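Local coordinates for N-acetylneuraminate lyase (Fusobacterium nucleatum subsp. nucleatum ATCC 25586, PDB 5ZKA), which is a lyase of the dihydrodipicolinate synthetase family, built as a TIM barrel followed by additional helices at the end of the chain, at residues A24-Y29 against G263-I268; N65-T70 against K284-I289. One frame throughout, in Å; residues are numbered along the deposited sequence.

Contact 1 of 2, residues A24-Y29 against G263-I268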
loop_
_atom_site.group_PDB
_atom_site.type_symbol
_atom_site.label_atom_id
_atom_site.label_comp_id
_atom_site.label_asym_id
_atom_site.label_seq_id
_atom_site.Cartn_x
_atom_site.Cartn_y
_atom_site.Cartn_z
ATOM N N ALA A 24 -3.802 19.052 7.922
ATOM C CA ALA A 24 -4.595 18.799 9.119
ATOM C C ALA A 24 -4.078 19.756 10.171
ATOM O O ALA A 24 -2.989 19.570 10.726
ATOM C CB ALA A 24 -4.481 17.343 9.565
ATOM N N LEU A 25 -4.846 20.815 10.396
ATOM C CA LEU A 25 -4.371 21.969 11.135
ATOM C C LEU A 25 -4.020 21.606 12.573
ATOM O O LEU A 25 -4.846 21.070 13.314
ATOM C CB LEU A 25 -5.443 23.055 11.098
ATOM C CG LEU A 25 -5.069 24.387 11.738
ATOM C CD1 LEU A 25 -3.959 25.040 10.921
ATOM C CD2 LEU A 25 -6.295 25.289 11.819
ATOM N N MET A 26 -2.791 21.912 12.970
ATOM C CA MET A 26 -2.406 21.758 14.364
ATOM C C MET A 26 -2.854 22.963 15.176
ATOM O O MET A 26 -2.986 24.078 14.660
ATOM C CB MET A 26 -0.898 21.591 14.485
ATOM C CG MET A 26 -0.386 20.426 13.669
ATOM S SD MET A 26 0.906 19.521 14.513
ATOM C CE MET A 26 0.071 18.918 15.974
ATOM N N VAL A 27 -3.072 22.734 16.466
ATOM C CA VAL A 27 -3.617 23.740 17.367
ATOM C C VAL A 27 -2.639 23.924 18.514
ATOM O O VAL A 27 -2.221 22.936 19.123
ATOM C CB VAL A 27 -5.007 23.356 17.906
ATOM C CG1 VAL A 27 -5.494 24.420 18.906
ATOM C CG2 VAL A 27 -5.979 23.213 16.751
ATOM N N PRO A 28 -2.227 25.160 18.829
ATOM C CA PRO A 28 -1.343 25.368 19.975
ATOM C C PRO A 28 -2.137 25.568 21.252
ATOM O O PRO A 28 -3.068 26.384 21.312
ATOM C CB PRO A 28 -0.552 26.624 19.585
ATOM C CG PRO A 28 -1.487 27.395 18.718
ATOM C CD PRO A 28 -2.381 26.378 18.016
ATOM N N TYR A 29 -1.770 24.815 22.280
ATOM C CA TYR A 29 -2.441 24.852 23.568
ATOM C C TYR A 29 -1.498 25.420 24.615
ATOM O O TYR A 29 -0.280 25.254 24.526
ATOM C CB TYR A 29 -2.917 23.449 23.982
ATOM C CG TYR A 29 -3.911 22.862 23.010
ATOM C CD1 TYR A 29 -5.259 23.218 23.063
ATOM C CD2 TYR A 29 -3.502 21.969 22.022
ATOM C CE1 TYR A 29 -6.182 22.694 22.152
ATOM C CE2 TYR A 29 -4.414 21.431 21.109
ATOM C CZ TYR A 29 -5.751 21.797 21.182
ATOM O OH TYR A 29 -6.643 21.272 20.275
ATOM N N GLY A 263 8.591 11.609 18.020
ATOM C CA GLY A 263 7.302 12.061 18.505
ATOM C C GLY A 263 6.631 12.965 17.491
ATOM O O GLY A 263 7.039 14.115 17.316
ATOM N N LEU A 264 5.580 12.462 16.841
ATOM C CA LEU A 264 4.967 13.164 15.712
ATOM C C LEU A 264 4.500 14.569 16.093
ATOM O O LEU A 264 4.959 15.569 15.522
ATOM C CB LEU A 264 3.788 12.335 15.186
ATOM C CG LEU A 264 2.926 12.857 14.032
ATOM C CD1 LEU A 264 3.708 12.863 12.742
ATOM C CD2 LEU A 264 1.666 11.995 13.873
ATOM N N TYR A 265 3.533 14.665 17.015
ATOM C CA TYR A 265 2.932 15.971 17.295
ATOM C C TYR A 265 3.953 16.923 17.901
ATOM O O TYR A 265 4.011 18.098 17.525
ATOM C CB TYR A 265 1.717 15.827 18.216
ATOM C CG TYR A 265 0.563 15.059 17.595
ATOM C CD1 TYR A 265 0.472 14.893 16.215
ATOM C CD2 TYR A 265 -0.427 14.497 18.385
ATOM C CE1 TYR A 265 -0.575 14.185 15.643
ATOM C CE2 TYR A 265 -1.479 13.783 17.824
ATOM C CZ TYR A 265 -1.547 13.629 16.455
ATOM O OH TYR A 265 -2.589 12.928 15.892
ATOM N N GLN A 266 4.782 16.427 18.823
ATOM C CA GLN A 266 5.792 17.273 19.450
ATOM C C GLN A 266 6.803 17.794 18.432
ATOM O O GLN A 266 7.264 18.936 18.533
ATOM C CB GLN A 266 6.510 16.496 20.558
ATOM C CG GLN A 266 5.621 16.107 21.742
ATOM C CD GLN A 266 4.948 14.747 21.571
ATOM O OE1 GLN A 266 4.911 14.183 20.467
ATOM N NE2 GLN A 266 4.401 14.217 22.668
ATOM N N THR A 267 7.171 16.973 17.446
ATOM C CA THR A 267 8.232 17.369 16.517
ATOM C C THR A 267 7.721 18.360 15.482
ATOM O O THR A 267 8.416 19.329 15.154
ATOM C CB THR A 267 8.826 16.128 15.844
ATOM O OG1 THR A 267 9.457 15.326 16.849
ATOM C CG2 THR A 267 9.883 16.507 14.791
ATOM N N ILE A 268 6.500 18.156 14.975
ATOM C CA ILE A 268 5.914 19.148 14.073
ATOM C C ILE A 268 5.797 20.495 14.778
ATOM O O ILE A 268 6.165 21.542 14.224
ATOM C CB ILE A 268 4.553 18.660 13.535
ATOM C CG1 ILE A 268 4.751 17.394 12.682
ATOM C CG2 ILE A 268 3.858 19.783 12.734
ATOM C CD1 ILE A 268 3.470 16.707 12.259
#
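Met26 carries the contact from the 24-29 side, reaching from the loop after strand 20-24 to the first turn of helix 264-274. Its CB bond already points toward the helix, and CG stands beside the backbone N and anti to the carbonyl carbon (chi1 -57°). The close approaches are made by SD and CE, with CB and CG acting mainly as the arm behind them. SD does the closest work, lying 3.5 Å from CG2 of Ile268 and 3.9 Å from CB of the same isoleucine, so it rests on the beta-branch rather than on the longer CG1 arm. The two side chains cross at about a right angle. Met26 is bent at chi2, and the turn about CG-SD (chi3 62°) then swings the methyl over to Tyr265. Met26 CE approaches the tyrosine ring obliquely, 4.1 Å from Tyr265 CD1, and Tyr265 CB is 4.2 Å from the same methyl. The contact is therefore purely apolar, with a thioether filling the angle between residues one helical turn apart. Asn224 of helix 223-237 touches both Met26 and Ile268, adding a third wall. At the start of the helix, Gly263 sits at the N-cap with positive phi; its O accepts from Thr267 N and, at 2.7 Å, from Thr267 OG1, which ties the first turn together just after helix 242-262 ends. Here the loop at the C-terminal end of a barrel strand meets the C-terminal helices, among them 264-274, that this family adds to its TIM barrel.

Contact 2 of 2, residues N65-T70 against K284-I289; sequences NFMIST and KPMKKI
Met67 and Met286 supply most of the buried surface here, with a smaller share from Lys284, and the two methionines meet through their methyl ends. Met67 CE lies 3.5 Å from Met286 CE, tip to tip, while the side chains cross at about a right angle. Met67 gets there by running straight out from the backbone as far as SD (chi2 -176°) and then turning at the thioether (chi3 -83°), which lays its methyl against the Met286 side chain. Met286 instead folds early, at chi2 -57°, and this brings its CG within 4.0 Å of Met67 CE and within 4.1 Å of Met67 SD. The methyl of Met67 thus touches both the near and the far part of the bent Met286. Lys284 contributes through its backbone: its CB points away from 65-70, and its carbonyl O is 4.3 Å from Met67 SD, a loose packing contact. A cis peptide joins Lys284 to Pro285, where the chain turns just ahead of Met286. Met67, Lys284 and Met286 each also touch a crystal neighbour, so the lattice may help set their conformations. Arg283 packs against Met67 and Ile68. In the fold, 65-70 passes from a short 3-10 turn into helix 70-84, whose N-cap is Ser69: its side chain caps a backbone N of the first turn, and Ser69 N donates to Glu72 OE1. Met67 projects from the loop between strand 55-58 and that helix. It reaches the surface segment connecting helix 264-274 to helix 291-304, and Met286 leans in turn on Tyr265 of the former.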
loop_
_atom_site.group_PDB
_atom_site.type_symbol
_atom_site.label_atom_id
_atom_site.label_comp_id
_atom_site.label_asym_id
_atom_site.label_seq_id
_atom_site.Cartn_x
_atom_site.Cartn_y
_atom_site.Cartn_z
ATOM N N ASN A 65 -8.169 17.095 18.472
ATOM C CA ASN A 65 -9.604 17.339 18.605
ATOM C C ASN A 65 -10.256 16.464 19.676
ATOM O O ASN A 65 -11.087 16.941 20.465
ATOM C CB ASN A 65 -10.262 17.096 17.247
ATOM C CG ASN A 65 -11.769 17.150 17.314
ATOM O OD1 ASN A 65 -12.453 16.111 17.318
ATOM N ND2 ASN A 65 -12.308 18.362 17.335
ATOM N N PHE A 66 -9.908 15.177 19.717
ATOM C CA PHE A 66 -10.628 14.276 20.608
ATOM C C PHE A 66 -10.144 14.368 22.047
ATOM O O PHE A 66 -10.690 13.674 22.913
ATOM C CB PHE A 66 -10.548 12.847 20.052
ATOM C CG PHE A 66 -11.116 12.747 18.666
ATOM C CD1 PHE A 66 -12.495 12.740 18.473
ATOM C CD2 PHE A 66 -10.287 12.783 17.553
ATOM C CE1 PHE A 66 -13.033 12.701 17.201
ATOM C CE2 PHE A 66 -10.820 12.752 16.275
ATOM C CZ PHE A 66 -12.194 12.700 16.103
ATOM N N MET A 67 -9.177 15.252 22.322
ATOM C CA MET A 67 -8.692 15.505 23.672
ATOM C C MET A 67 -9.290 16.760 24.304
ATOM O O MET A 67 -8.984 17.049 25.465
ATOM C CB MET A 67 -7.162 15.609 23.666
ATOM C CG MET A 67 -6.452 14.254 23.635
ATOM S SD MET A 67 -4.655 14.424 23.750
ATOM C CE MET A 67 -4.267 14.747 22.051
ATOM N N ILE A 68 -10.134 17.506 23.591
ATOM C CA ILE A 68 -10.572 18.814 24.060
ATOM C C ILE A 68 -12.100 18.862 24.119
ATOM O O ILE A 68 -12.803 17.975 23.627
ATOM C CB ILE A 68 -10.013 19.965 23.193
ATOM C CG1 ILE A 68 -10.731 20.025 21.847
ATOM C CG2 ILE A 68 -8.513 19.768 22.956
ATOM C CD1 ILE A 68 -10.182 21.060 20.891
ATOM N N SER A 69 -12.609 19.915 24.753
ATOM C CA SER A 69 -14.036 20.024 25.026
ATOM C C SER A 69 -14.808 20.545 23.815
ATOM O O SER A 69 -14.247 21.126 22.881
ATOM C CB SER A 69 -14.277 20.948 26.219
ATOM O OG SER A 69 -14.034 22.293 25.834
ATOM N N THR A 70 -16.131 20.339 23.857
ATOM C CA THR A 70 -16.998 20.828 22.789
ATOM C C THR A 70 -16.838 22.331 22.591
ATOM O O THR A 70 -16.736 22.807 21.455
ATOM C CB THR A 70 -18.456 20.482 23.103
ATOM O OG1 THR A 70 -18.578 19.063 23.302
ATOM C CG2 THR A 70 -19.354 20.901 21.957
ATOM N N LYS A 284 -2.347 17.608 27.576
ATOM C CA LYS A 284 -2.047 16.500 28.468
ATOM C C LYS A 284 -3.038 15.367 28.207
ATOM O O LYS A 284 -4.198 15.618 27.873
ATOM C CB LYS A 284 -2.110 16.938 29.924
ATOM C CG LYS A 284 -0.951 17.824 30.333
ATOM C CD LYS A 284 -1.126 18.325 31.739
ATOM C CE LYS A 284 -0.422 19.655 31.921
ATOM N NZ LYS A 284 -0.681 20.220 33.270
ATOM N N PRO A 285 -2.610 14.102 28.354
ATOM C CA PRO A 285 -1.322 13.645 28.885
ATOM C C PRO A 285 -0.213 13.471 27.844
ATOM O O PRO A 285 0.726 12.725 28.145
ATOM C CB PRO A 285 -1.668 12.277 29.484
ATOM C CG PRO A 285 -2.829 11.780 28.612
ATOM C CD PRO A 285 -3.413 12.968 27.861
ATOM N N MET A 286 -0.307 14.098 26.668
ATOM C CA MET A 286 0.819 14.076 25.738
ATOM C C MET A 286 2.089 14.482 26.473
ATOM O O MET A 286 2.103 15.474 27.211
ATOM C CB MET A 286 0.581 15.014 24.550
ATOM C CG MET A 286 -0.522 14.592 23.575
ATOM S SD MET A 286 -0.282 12.956 22.860
ATOM C CE MET A 286 -1.262 13.081 21.374
ATOM N N LYS A 287 3.146 13.690 26.292
ATOM C CA LYS A 287 4.396 13.930 26.998
ATOM C C LYS A 287 5.058 15.212 26.496
ATOM O O LYS A 287 5.058 15.502 25.295
ATOM C CB LYS A 287 5.342 12.740 26.812
ATOM N N LYS A 288 5.602 15.993 27.426
ATOM C CA LYS A 288 6.367 17.169 27.041
ATOM C C LYS A 288 7.661 16.759 26.344
ATOM O O LYS A 288 8.239 15.705 26.621
ATOM C CB LYS A 288 6.676 18.035 28.259
ATOM C CG LYS A 288 5.446 18.657 28.902
ATOM N N ILE A 289 8.112 17.612 25.424
ATOM C CA ILE A 289 9.269 17.280 24.599
ATOM C C ILE A 289 10.537 17.289 25.452
ATOM O O ILE A 289 10.677 18.074 26.399
ATOM C CB ILE A 289 9.356 18.266 23.417
ATOM C CG1 ILE A 289 10.389 17.811 22.383
ATOM C CG2 ILE A 289 9.628 19.669 23.918
ATOM C CD1 ILE A 289 10.356 18.636 21.093
#

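The centres of contacts 1 and 2 lie about 10 Å apart. Tyr265 joins the two: its CD1 side receives the Met26 methyl of contact 1, while Tyr265 CD2 lies 3.4 Å from Met286 CE of contact 2. Met26, Tyr265, Met286 and Met67 thus form one continuous apolar row. Gln266 NE2 adds a polar tie, a probable hydrogen bond of 3.0 Å to Lys287 O, and Tyr29 OH packs 3.6 Å from Ile68 CG2. Segments 24-29 and 65-70 follow neighbouring parallel strands at the C-terminal end of the barrel, where TIM-barrel enzymes keep their active sites; the modified Lys178, just after strand 174-176, belongs to that same end.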